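Local coordinates for protein probable enoyl-CoA hydratase/isomerase (Mycobacterium abscessus, PDB 3SWX) that probably acts on CoA thioesters as an enoyl-CoA hydratase or isomerase of the crotonase-like family, at residues I13-G17 and D51-R55; L116-L120 and F135-E139. All coordinates share one frame. Residue numbers count along the deposited sequence, not the author numbering.

Interaction 1 (I13-G17 and D51-R55)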
ATOM      1  N   ILE B  13     -32.745  -8.014   6.962  1.00 23.97           N
ATOM      2  CA  ILE B  13     -32.162  -8.840   5.936  1.00 24.71           C
ATOM      3  C   ILE B  13     -33.098  -9.024   4.744  1.00 24.55           C
ATOM      4  O   ILE B  13     -34.286  -9.300   4.911  1.00 24.45           O
ATOM      5  CB  ILE B  13     -31.733 -10.208   6.531  1.00 25.38           C
ATOM      6  CG1 ILE B  13     -30.522  -9.982   7.460  1.00 26.60           C
ATOM      7  CG2 ILE B  13     -31.419 -11.211   5.411  1.00 26.17           C
ATOM      8  CD1 ILE B  13     -29.585 -11.142   7.592  1.00 27.64           C
ATOM      9  N   ARG B  14     -32.547  -8.868   3.546  1.00 23.84           N
ATOM     10  CA  ARG B  14     -33.269  -9.153   2.326  1.00 24.38           C
ATOM     11  C   ARG B  14     -32.333  -9.834   1.358  1.00 24.08           C
ATOM     12  O   ARG B  14     -31.100  -9.739   1.520  1.00 22.62           O
ATOM     13  CB  ARG B  14     -33.783  -7.860   1.680  1.00 24.60           C
ATOM     14  CG  ARG B  14     -34.740  -7.046   2.531  1.00 26.83           C
ATOM     15  CD  ARG B  14     -34.943  -5.670   1.946  1.00 28.33           C
ATOM     16  NE  ARG B  14     -33.899  -4.735   2.362  1.00 28.92           N
ATOM     17  CZ  ARG B  14     -33.692  -3.530   1.826  1.00 30.16           C
ATOM     18  NH1 ARG B  14     -34.430  -3.089   0.822  1.00 30.91           N
ATOM     19  NH2 ARG B  14     -32.724  -2.760   2.292  1.00 30.28           N
ATOM     20  N   ARG B  15     -32.925 -10.493   0.358  1.00 24.05           N
ATOM     21  CA  ARG B  15     -32.196 -11.111  -0.757  1.00 24.79           C
ATOM     22  C   ARG B  15     -32.642 -10.533  -2.079  1.00 24.48           C
ATOM     23  O   ARG B  15     -33.835 -10.405  -2.335  1.00 25.03           O
ATOM     24  CB  ARG B  15     -32.492 -12.595  -0.845  1.00 26.06           C
ATOM     25  CG  ARG B  15     -31.842 -13.449   0.161  1.00 28.20           C
ATOM     26  CD  ARG B  15     -31.876 -14.879  -0.330  1.00 31.85           C
ATOM     27  NE  ARG B  15     -31.350 -15.795   0.668  1.00 33.46           N
ATOM     28  CZ  ARG B  15     -30.820 -16.987   0.396  1.00 34.87           C
ATOM     29  NH1 ARG B  15     -30.713 -17.436  -0.857  1.00 35.79           N
ATOM     30  NH2 ARG B  15     -30.384 -17.731   1.389  1.00 35.70           N
ATOM     31  N   ASP B  16     -31.673 -10.220  -2.920  1.00 24.09           N
ATOM     32  CA  ASP B  16     -31.901  -9.760  -4.267  1.00 24.19           C
ATOM     33  C   ASP B  16     -31.128 -10.724  -5.155  1.00 23.85           C
ATOM     34  O   ASP B  16     -29.951 -10.492  -5.508  1.00 22.55           O
ATOM     35  CB  ASP B  16     -31.396  -8.315  -4.389  1.00 24.60           C
ATOM     36  CG  ASP B  16     -31.632  -7.706  -5.759  1.00 25.60           C
ATOM     37  OD1 ASP B  16     -32.342  -8.315  -6.582  1.00 24.97           O
ATOM     38  OD2 ASP B  16     -31.098  -6.591  -5.987  1.00 26.56           O
ATOM     39  N   GLY B  17     -31.792 -11.838  -5.472  1.00 23.71           N
ATOM     40  CA  GLY B  17     -31.193 -12.928  -6.249  1.00 23.35           C
ATOM     41  C   GLY B  17     -30.013 -13.554  -5.522  1.00 22.86           C
ATOM     42  O   GLY B  17     -30.142 -14.065  -4.427  1.00 22.27           O
ATOM     43  N   ASP B  51     -23.975 -20.525   2.642  1.00 28.44           N
ATOM     44  CA  ASP B  51     -25.049 -20.575   1.664  1.00 28.35           C
ATOM     45  C   ASP B  51     -24.535 -20.471   0.224  1.00 28.01           C
ATOM     46  O   ASP B  51     -24.199 -19.377  -0.256  1.00 26.95           O
ATOM     47  CB  ASP B  51     -26.032 -19.444   1.921  1.00 28.71           C
ATOM     48  CG  ASP B  51     -27.297 -19.594   1.112  1.00 30.35           C
ATOM     49  OD1 ASP B  51     -28.354 -19.130   1.575  1.00 33.39           O
ATOM     50  OD2 ASP B  51     -27.240 -20.208   0.029  1.00 30.93           O
ATOM     51  N   THR B  52     -24.543 -21.587  -0.495  1.00 27.85           N
ATOM     52  CA  THR B  52     -23.978 -21.619  -1.841  1.00 27.95           C
ATOM     53  C   THR B  52     -24.836 -20.879  -2.897  1.00 27.94           C
ATOM     54  O   THR B  52     -24.391 -20.679  -4.039  1.00 28.06           O
ATOM     55  CB  THR B  52     -23.764 -23.062  -2.300  1.00 28.50           C
ATOM     56  OG1 THR B  52     -25.027 -23.716  -2.341  1.00 29.68           O
ATOM     57  CG2 THR B  52     -22.828 -23.824  -1.337  1.00 28.64           C
ATOM     58  N   ASP B  53     -26.057 -20.481  -2.537  1.00 27.48           N
ATOM     59  CA  ASP B  53     -26.883 -19.679  -3.441  1.00 27.34           C
ATOM     60  C   ASP B  53     -26.439 -18.209  -3.459  1.00 25.67           C
ATOM     61  O   ASP B  53     -26.857 -17.449  -4.338  1.00 25.70           O
ATOM     62  CB  ASP B  53     -28.358 -19.717  -3.030  1.00 28.44           C
ATOM     63  CG  ASP B  53     -29.037 -21.027  -3.362  1.00 31.50           C
ATOM     64  OD1 ASP B  53     -28.486 -21.832  -4.149  1.00 33.51           O
ATOM     65  OD2 ASP B  53     -30.150 -21.239  -2.833  1.00 35.17           O
ATOM     66  N   LEU B  54     -25.615 -17.801  -2.499  1.00 23.19           N
ATOM     67  CA  LEU B  54     -25.246 -16.397  -2.372  1.00 21.83           C
ATOM     68  C   LEU B  54     -23.837 -16.158  -2.898  1.00 20.48           C
ATOM     69  O   LEU B  54     -22.916 -16.906  -2.590  1.00 20.25           O
ATOM     70  CB  LEU B  54     -25.401 -15.936  -0.927  1.00 21.03           C
ATOM     71  CG  LEU B  54     -26.837 -16.058  -0.402  1.00 20.97           C
ATOM     72  CD1 LEU B  54     -26.912 -15.731   1.105  1.00 16.83           C
ATOM     73  CD2 LEU B  54     -27.831 -15.175  -1.208  1.00 18.59           C
ATOM     74  N   ARG B  55     -23.690 -15.106  -3.692  1.00 19.49           N
ATOM     75  CA  ARG B  55     -22.440 -14.812  -4.372  1.00 18.93           C
ATOM     76  C   ARG B  55     -21.770 -13.510  -3.919  1.00 18.03           C
ATOM     77  O   ARG B  55     -20.618 -13.274  -4.269  1.00 18.10           O
ATOM     78  CB  ARG B  55     -22.701 -14.738  -5.882  1.00 19.21           C
ATOM     79  CG  ARG B  55     -23.243 -16.038  -6.478  1.00 20.20           C
ATOM     80  CD  ARG B  55     -23.446 -15.945  -7.980  1.00 19.52           C
ATOM     81  NE  ARG B  55     -23.782 -17.264  -8.523  1.00 19.65           N
ATOM     82  CZ  ARG B  55     -23.808 -17.575  -9.822  1.00 20.86           C
ATOM     83  NH1 ARG B  55     -23.521 -16.672 -10.747  1.00 22.65           N
ATOM     84  NH2 ARG B  55     -24.096 -18.807 -10.204  1.00 21.19           N
TER
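A surface salt bridge, with one leucine methyl laid over the guanidinium, ties edge strand 11-16 to the turn that follows helix 35-50. R15 points toward the turn, and its extended side chain (chi2 and chi3 both t) brings NH2 to 2.5 Å from D51 OD1, a very short, charged hydrogen bond. The other carboxylate oxygen works within the turn: D51 OD2 accepts from D53 N at 2.8 Å, an Asx turn, while L54 N bonds to D51 O at 3.1 Å and closes the type I turn D51-L54. The receiving carboxylate is thus held in place. L54 CD2 lies over one face of the guanidinium, 3.7 Å from R15 NH1, and also meets G17 O at 4.1 Å. D53 sits at the guanidinium edge; its OD2, 4.3 Å from R15 NH1, adds attraction but no salt bridge. Beneath this exposed layer the buried L54 packs on L20 of strand 19-24 and Y48 of helix 35-50, so the turn bridges the helix and the outer sheet strands before strand 56-61 begins.

Interaction 2 (L116-L120 and F135-E139)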
ATOM      1  N   LEU B 116     -15.514   1.311  15.308  1.00 18.59           N
ATOM      2  CA  LEU B 116     -15.718  -0.020  14.724  1.00 18.96           C
ATOM      3  C   LEU B 116     -16.285   0.027  13.316  1.00 18.61           C
ATOM      4  O   LEU B 116     -16.076  -0.901  12.535  1.00 19.25           O
ATOM      5  CB  LEU B 116     -16.653  -0.863  15.591  1.00 19.46           C
ATOM      6  CG  LEU B 116     -16.100  -1.537  16.824  1.00 20.67           C
ATOM      7  CD1 LEU B 116     -17.268  -2.299  17.502  1.00 23.62           C
ATOM      8  CD2 LEU B 116     -14.933  -2.488  16.487  1.00 22.29           C
ATOM      9  N   GLY B 117     -17.000   1.101  12.989  1.00 18.40           N
ATOM     10  CA  GLY B 117     -17.536   1.278  11.642  1.00 17.38           C
ATOM     11  C   GLY B 117     -16.462   1.390  10.567  1.00 16.07           C
ATOM     12  O   GLY B 117     -16.600   0.853   9.476  1.00 14.64           O
ATOM     13  N   ILE B 118     -15.419   2.151  10.874  1.00 16.04           N
ATOM     14  CA  ILE B 118     -14.244   2.291  10.001  1.00 15.32           C
ATOM     15  C   ILE B 118     -13.642   0.913   9.787  1.00 14.83           C
ATOM     16  O   ILE B 118     -13.296   0.530   8.666  1.00 14.74           O
ATOM     17  CB  ILE B 118     -13.173   3.209  10.619  1.00 14.77           C
ATOM     18  CG1 ILE B 118     -13.702   4.647  10.780  1.00 16.47           C
ATOM     19  CG2 ILE B 118     -11.946   3.248   9.740  1.00 15.97           C
ATOM     20  CD1 ILE B 118     -12.707   5.643  11.420  1.00 14.23           C
ATOM     21  N   GLU B 119     -13.590   0.150  10.872  1.00 15.07           N
ATOM     22  CA  GLU B 119     -12.973  -1.167  10.869  1.00 14.72           C
ATOM     23  C   GLU B 119     -13.815  -2.207  10.125  1.00 15.09           C
ATOM     24  O   GLU B 119     -13.258  -3.123   9.499  1.00 14.68           O
ATOM     25  CB  GLU B 119     -12.640  -1.572  12.306  1.00 14.74           C
ATOM     26  CG  GLU B 119     -11.476  -0.743  12.852  1.00 14.88           C
ATOM     27  CD  GLU B 119     -11.171  -1.007  14.313  1.00 16.67           C
ATOM     28  OE1 GLU B 119     -10.000  -1.281  14.639  1.00 16.57           O
ATOM     29  OE2 GLU B 119     -12.114  -0.952  15.138  1.00 18.25           O
ATOM     30  N   LEU B 120     -15.139  -2.035  10.135  1.00 15.50           N
ATOM     31  CA  LEU B 120     -16.029  -2.873   9.306  1.00 15.67           C
ATOM     32  C   LEU B 120     -15.773  -2.648   7.840  1.00 15.10           C
ATOM     33  O   LEU B 120     -15.672  -3.595   7.073  1.00 14.98           O
ATOM     34  CB  LEU B 120     -17.500  -2.565   9.581  1.00 16.79           C
ATOM     35  CG  LEU B 120     -18.201  -3.364  10.654  1.00 17.99           C
ATOM     36  CD1 LEU B 120     -19.704  -2.988  10.701  1.00 19.04           C
ATOM     37  CD2 LEU B 120     -18.019  -4.882  10.373  1.00 17.54           C
ATOM     38  N   PHE B 135     -15.840  10.220   9.044  1.00 17.03           N
ATOM     39  CA  PHE B 135     -15.138   9.136   9.739  1.00 16.42           C
ATOM     40  C   PHE B 135     -14.317   9.654  10.930  1.00 16.22           C
ATOM     41  O   PHE B 135     -13.659  10.691  10.836  1.00 16.39           O
ATOM     42  CB  PHE B 135     -14.186   8.409   8.776  1.00 15.58           C
ATOM     43  CG  PHE B 135     -14.849   7.911   7.519  1.00 16.01           C
ATOM     44  CD1 PHE B 135     -15.038   8.759   6.439  1.00 15.33           C
ATOM     45  CD2 PHE B 135     -15.265   6.598   7.407  1.00 16.15           C
ATOM     46  CE1 PHE B 135     -15.661   8.316   5.294  1.00 16.08           C
ATOM     47  CE2 PHE B 135     -15.879   6.142   6.250  1.00 16.55           C
ATOM     48  CZ  PHE B 135     -16.078   7.001   5.193  1.00 15.79           C
ATOM     49  N   ALA B 136     -14.326   8.917  12.033  1.00 16.30           N
ATOM     50  CA  ALA B 136     -13.468   9.254  13.171  1.00 16.46           C
ATOM     51  C   ALA B 136     -13.071   8.036  14.007  1.00 17.00           C
ATOM     52  O   ALA B 136     -13.933   7.309  14.547  1.00 17.15           O
ATOM     53  CB  ALA B 136     -14.126  10.323  14.043  1.00 16.91           C
ATOM     54  N   GLN B 137     -11.752   7.850  14.131  1.00 16.99           N
ATOM     55  CA  GLN B 137     -11.165   6.780  14.894  1.00 16.71           C
ATOM     56  C   GLN B 137     -10.959   7.306  16.328  1.00 17.29           C
ATOM     57  O   GLN B 137      -9.842   7.686  16.736  1.00 16.10           O
ATOM     58  CB  GLN B 137      -9.856   6.339  14.226  1.00 17.22           C
ATOM     59  CG  GLN B 137      -9.393   4.936  14.579  1.00 19.28           C
ATOM     60  CD  GLN B 137     -10.102   3.850  13.793  1.00 20.25           C
ATOM     61  OE1 GLN B 137      -9.818   3.640  12.609  1.00 24.38           O
ATOM     62  NE2 GLN B 137     -11.010   3.136  14.452  1.00 21.13           N
ATOM     63  N   LEU B 138     -12.053   7.298  17.093  1.00 16.42           N
ATOM     64  CA  LEU B 138     -12.120   7.973  18.381  1.00 17.56           C
ATOM     65  C   LEU B 138     -11.475   7.248  19.577  1.00 18.04           C
ATOM     66  O   LEU B 138     -11.415   7.804  20.681  1.00 18.23           O
ATOM     67  CB  LEU B 138     -13.593   8.292  18.718  1.00 17.48           C
ATOM     68  CG  LEU B 138     -14.321   9.304  17.821  1.00 18.09           C
ATOM     69  CD1 LEU B 138     -15.814   9.350  18.173  1.00 19.97           C
ATOM     70  CD2 LEU B 138     -13.718  10.718  17.918  1.00 18.95           C
ATOM     71  N   GLU B 139     -11.008   6.018  19.375  1.00 17.91           N
ATOM     72  CA  GLU B 139     -10.601   5.162  20.497  1.00 17.91           C
ATOM     73  C   GLU B 139      -9.554   5.810  21.396  1.00 17.58           C
ATOM     74  O   GLU B 139      -9.737   5.849  22.619  1.00 18.02           O
ATOM     75  CB  GLU B 139     -10.121   3.782  20.002  1.00 18.41           C
ATOM     76  CG  GLU B 139     -11.232   2.887  19.366  1.00 19.68           C
ATOM     77  CD  GLU B 139     -11.380   3.062  17.836  1.00 20.80           C
ATOM     78  OE1 GLU B 139     -10.999   4.127  17.284  1.00 18.42           O
ATOM     79  OE2 GLU B 139     -11.900   2.119  17.180  1.00 24.18           O
TER
HETATM   80  O   HOH W   1     -11.889  -0.357  17.578  1.00 11.68           O
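Two buried carboxylates, E119 on the first turn of helix 116-123 and E139 just past strand 134-136, face each other across a single water. Their OE2 atoms are 3.7 Å apart, and the water donates to both, at 2.5 Å from E119 OE2 and 2.5 Å from E139 OE2, which offsets the closeness of like charges. The CA-to-CB bond of E119 points sideways, but its m, t chain carries the carboxylate toward E139; its OE1 is held by the backbone N atoms of G148 and A150. E139 starts toward the helix and bends at chi2 (91°), where Q137 NE2 donates to its OE1 at 3.0 Å and more weakly to its OE2 at 3.0 Å. Q137, centre of an inverse gamma turn, folds back with chi2 p, which puts the amide beside the helix; its OE1 touches I118 CG2 at 3.6 Å and has no polar partner. I118 (m, t) forms the apolar base: CD1 reaches A136 C at 3.5 Å and F135 CB at 4.1 Å, while CG1 lies at the edge of the F135 ring, whose plane is about 20° from that of F173. L116 N, at the helix start, is 4.1 Å from E139 OE2. Paired glutamates bridged by a water, one on a helix whose N-terminus supplies an oxyanion-hole amide, are the hallmark of the enoyl-CoA hydratase active site; E119, E139 and L116 N are consistent with these roles.

In the fold
Along the chain the two contacts follow in series: interaction 1 closes at R55, and interaction 2 opens at L116. Their centres are 28 Å apart, on opposite sides of the chain's centre, with nearest atoms about 13 Å apart and no touch. Interaction 1 joins the outermost strand 11-16 of the six-stranded sheet to the turn leading into strand 56-61. Interaction 2 packs the start of helix 116-123 against the end of strand 134-136, the central strand of the smaller sheet (112-114, 134-136, 173-174), and strand 126-130, between its segments in sequence, belongs to the larger sheet. One contact thus joins a strand and a turn at a solvent-facing edge of the crotonase-like fold, whereas the other shapes a buried polar site, probably the catalytic centre.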